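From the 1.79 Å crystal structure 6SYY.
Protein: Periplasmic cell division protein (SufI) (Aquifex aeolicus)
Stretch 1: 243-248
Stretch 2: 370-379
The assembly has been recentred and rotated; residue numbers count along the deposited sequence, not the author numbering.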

# COMPACT_ATOMS: atom_id res chain seq x y z
N VAL A 243 -15.73 -19.37 4.67
CA VAL A 243 -16.51 -18.54 3.77
C VAL A 243 -17.78 -19.29 3.39
O VAL A 243 -17.87 -20.51 3.54
CB VAL A 243 -15.73 -18.14 2.49
CG1 VAL A 243 -14.45 -17.42 2.86
CG2 VAL A 243 -15.44 -19.37 1.65
N GLU A 244 -18.76 -18.54 2.92
CA GLU A 244 -19.98 -19.10 2.36
C GLU A 244 -19.93 -18.98 0.84
O GLU A 244 -19.08 -18.30 0.27
CB GLU A 244 -21.21 -18.38 2.93
CG GLU A 244 -21.07 -18.05 4.41
CD GLU A 244 -22.27 -17.31 4.95
OE1 GLU A 244 -23.33 -17.31 4.28
OE2 GLU A 244 -22.16 -16.72 6.05
N ARG A 245 -20.87 -19.66 0.17
CA ARG A 245 -20.97 -19.57 -1.29
C ARG A 245 -21.55 -18.19 -1.62
O ARG A 245 -22.75 -18.01 -1.83
CB ARG A 245 -21.80 -20.71 -1.86
CG ARG A 245 -21.09 -22.06 -1.80
CD ARG A 245 -21.85 -23.16 -2.53
NE ARG A 245 -21.87 -22.95 -3.98
CZ ARG A 245 -22.95 -22.60 -4.67
NH1 ARG A 245 -24.11 -22.43 -4.06
NH2 ARG A 245 -22.87 -22.44 -5.99
N LYS A 246 -20.67 -17.20 -1.63
CA LYS A 246 -21.04 -15.80 -1.83
C LYS A 246 -19.91 -15.11 -2.57
O LYS A 246 -18.83 -15.66 -2.75
CB LYS A 246 -21.33 -15.09 -0.49
CG LYS A 246 -22.57 -15.58 0.25
CD LYS A 246 -23.02 -14.60 1.33
CE LYS A 246 -22.16 -14.69 2.57
NZ LYS A 246 -22.67 -13.81 3.66
N ILE A 247 -20.17 -13.88 -2.99
CA ILE A 247 -19.11 -13.00 -3.47
C ILE A 247 -18.47 -12.33 -2.27
O ILE A 247 -19.16 -11.74 -1.43
CB ILE A 247 -19.64 -11.97 -4.47
CG1 ILE A 247 -20.09 -12.65 -5.76
CG2 ILE A 247 -18.58 -10.89 -4.72
CD1 ILE A 247 -20.87 -11.75 -6.70
N TYR A 248 -17.14 -12.42 -2.17
CA TYR A 248 -16.37 -11.73 -1.15
C TYR A 248 -15.49 -10.68 -1.82
O TYR A 248 -14.93 -10.91 -2.89
CB TYR A 248 -15.50 -12.69 -0.35
CG TYR A 248 -16.24 -13.48 0.70
CD1 TYR A 248 -17.12 -14.49 0.34
CD2 TYR A 248 -16.06 -13.21 2.05
CE1 TYR A 248 -17.80 -15.22 1.29
CE2 TYR A 248 -16.74 -13.94 3.02
CZ TYR A 248 -17.61 -14.94 2.63
OH TYR A 248 -18.30 -15.67 3.57
N LYS A 370 -20.28 -23.24 4.26
CA LYS A 370 -21.73 -23.07 4.28
C LYS A 370 -22.23 -22.68 2.91
O LYS A 370 -21.57 -21.93 2.18
CB LYS A 370 -22.16 -22.00 5.30
CG LYS A 370 -21.94 -22.38 6.74
CD LYS A 370 -22.42 -21.27 7.67
CE LYS A 370 -23.87 -20.92 7.39
NZ LYS A 370 -24.38 -19.88 8.33
N ASP A 371 -23.41 -23.19 2.56
CA ASP A 371 -24.13 -22.72 1.38
C ASP A 371 -24.84 -21.41 1.71
O ASP A 371 -24.93 -20.99 2.86
CB ASP A 371 -25.12 -23.78 0.91
CG ASP A 371 -25.34 -23.75 -0.60
OD1 ASP A 371 -25.00 -22.73 -1.23
OD2 ASP A 371 -25.85 -24.75 -1.14
N SER A 372 -25.38 -20.77 0.67
CA SER A 372 -26.00 -19.47 0.84
C SER A 372 -27.00 -19.25 -0.29
O SER A 372 -26.90 -19.86 -1.36
CB SER A 372 -24.95 -18.35 0.87
OG SER A 372 -25.55 -17.07 0.81
N ALA A 373 -27.98 -18.38 -0.03
CA ALA A 373 -28.95 -17.97 -1.03
C ALA A 373 -28.51 -16.72 -1.80
O ALA A 373 -29.34 -16.06 -2.42
CB ALA A 373 -30.31 -17.72 -0.38
N TYR A 374 -27.22 -16.40 -1.75
CA TYR A 374 -26.68 -15.19 -2.37
C TYR A 374 -26.89 -15.21 -3.88
O TYR A 374 -26.42 -16.12 -4.57
CB TYR A 374 -25.20 -15.08 -2.04
CG TYR A 374 -24.54 -13.78 -2.39
CD1 TYR A 374 -23.87 -13.62 -3.60
CD2 TYR A 374 -24.55 -12.71 -1.50
CE1 TYR A 374 -23.24 -12.43 -3.92
CE2 TYR A 374 -23.93 -11.51 -1.82
CZ TYR A 374 -23.28 -11.38 -3.03
OH TYR A 374 -22.66 -10.20 -3.34
N ASP A 375 -27.59 -14.19 -4.40
CA ASP A 375 -27.95 -14.14 -5.82
C ASP A 375 -27.45 -12.88 -6.51
O ASP A 375 -27.88 -12.60 -7.64
CB ASP A 375 -29.47 -14.25 -5.99
CG ASP A 375 -30.00 -15.59 -5.57
OD1 ASP A 375 -29.24 -16.58 -5.63
OD2 ASP A 375 -31.19 -15.67 -5.18
N LYS A 376 -26.55 -12.12 -5.89
CA LYS A 376 -26.10 -10.87 -6.50
C LYS A 376 -25.20 -11.16 -7.70
O LYS A 376 -24.64 -12.24 -7.86
CB LYS A 376 -25.34 -10.02 -5.47
CG LYS A 376 -26.09 -9.81 -4.16
CD LYS A 376 -27.38 -9.03 -4.36
CE LYS A 376 -28.05 -8.70 -3.03
NZ LYS A 376 -29.29 -7.89 -3.20
N SER A 377 -25.09 -10.16 -8.57
CA SER A 377 -24.27 -10.24 -9.77
C SER A 377 -23.14 -9.22 -9.70
O SER A 377 -23.32 -8.12 -9.17
CB SER A 377 -25.10 -9.97 -11.03
OG SER A 377 -26.24 -10.81 -11.06
N ILE A 378 -21.98 -9.59 -10.22
CA ILE A 378 -20.91 -8.60 -10.35
C ILE A 378 -21.33 -7.54 -11.35
O ILE A 378 -21.73 -7.89 -12.48
CB ILE A 378 -19.61 -9.28 -10.77
CG1 ILE A 378 -19.15 -10.25 -9.68
CG2 ILE A 378 -18.54 -8.25 -11.04
CD1 ILE A 378 -17.75 -10.74 -9.87
N PRO A 379 -21.29 -6.26 -11.00
CA PRO A 379 -21.83 -5.23 -11.90
C PRO A 379 -20.96 -5.06 -13.13
O PRO A 379 -19.77 -5.36 -13.14
CB PRO A 379 -21.82 -3.96 -11.03
CG PRO A 379 -21.65 -4.45 -9.62
CD PRO A 379 -20.82 -5.69 -9.73

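The contact starts as a short parallel bridge and then hands over to side chains. Where Glu 244 pairs with Lys 370, Arg 245 N donates to Lys 370 O at 3.1 Å, and Glu 244 CA leans on the same oxygen at 3.3 Å, so one carbonyl serves two neighbours. Both bridge side chains leave on the same face of the sheet, their carbons touching from Glu 244 CG to Lys 370 CB at 4.2 Å, while their charged ends stay beyond salt-bridge range.

Arg 245 sends CB toward stretch 2 and, with chi1 m and chi2 t, carries its guanidinium out to Asp 371. The turn at chi3, p, helps set NH1 3.0 Å from Asp 371 OD1, a salt bridge with the acid at the edge of the guanidinium, near its plane. Asp 371 points CB away, yet an off-well chi1 of -149° brings the carboxylate back. That same OD1 accepts from Ser 372 N at 2.8 Å, tying the charge pair to the local backbone. Ser 372, chi1 t, continues this bracing: its OG accepts from Tyr 374 N at 3.1 Å and lies 3.4 Å from Lys 246 CG.

Lys 246 works here through its methylenes. CB lies over the face of the Tyr 374 ring, 4.2 Å from the centroid, in a CH-pi contact, while the chain's end leads away to a long salt bridge, NZ to Glu 244 OE1 at 3.6 Å. Tyr 374, chi1 t, presents one face of its ring to Lys 246 CB and Ile 247 N and has its hydroxyl satisfied elsewhere in the structure.

Ile 247 covers the apolar end. Its m,t rotamer puts CG1 3.7 Å from Tyr 374 CE1 and extends CD1 to 3.8 Å from Ile 378 CG1, a greasy fit suited to a buried branched side chain. The contact buries 556 Å², both sides summed.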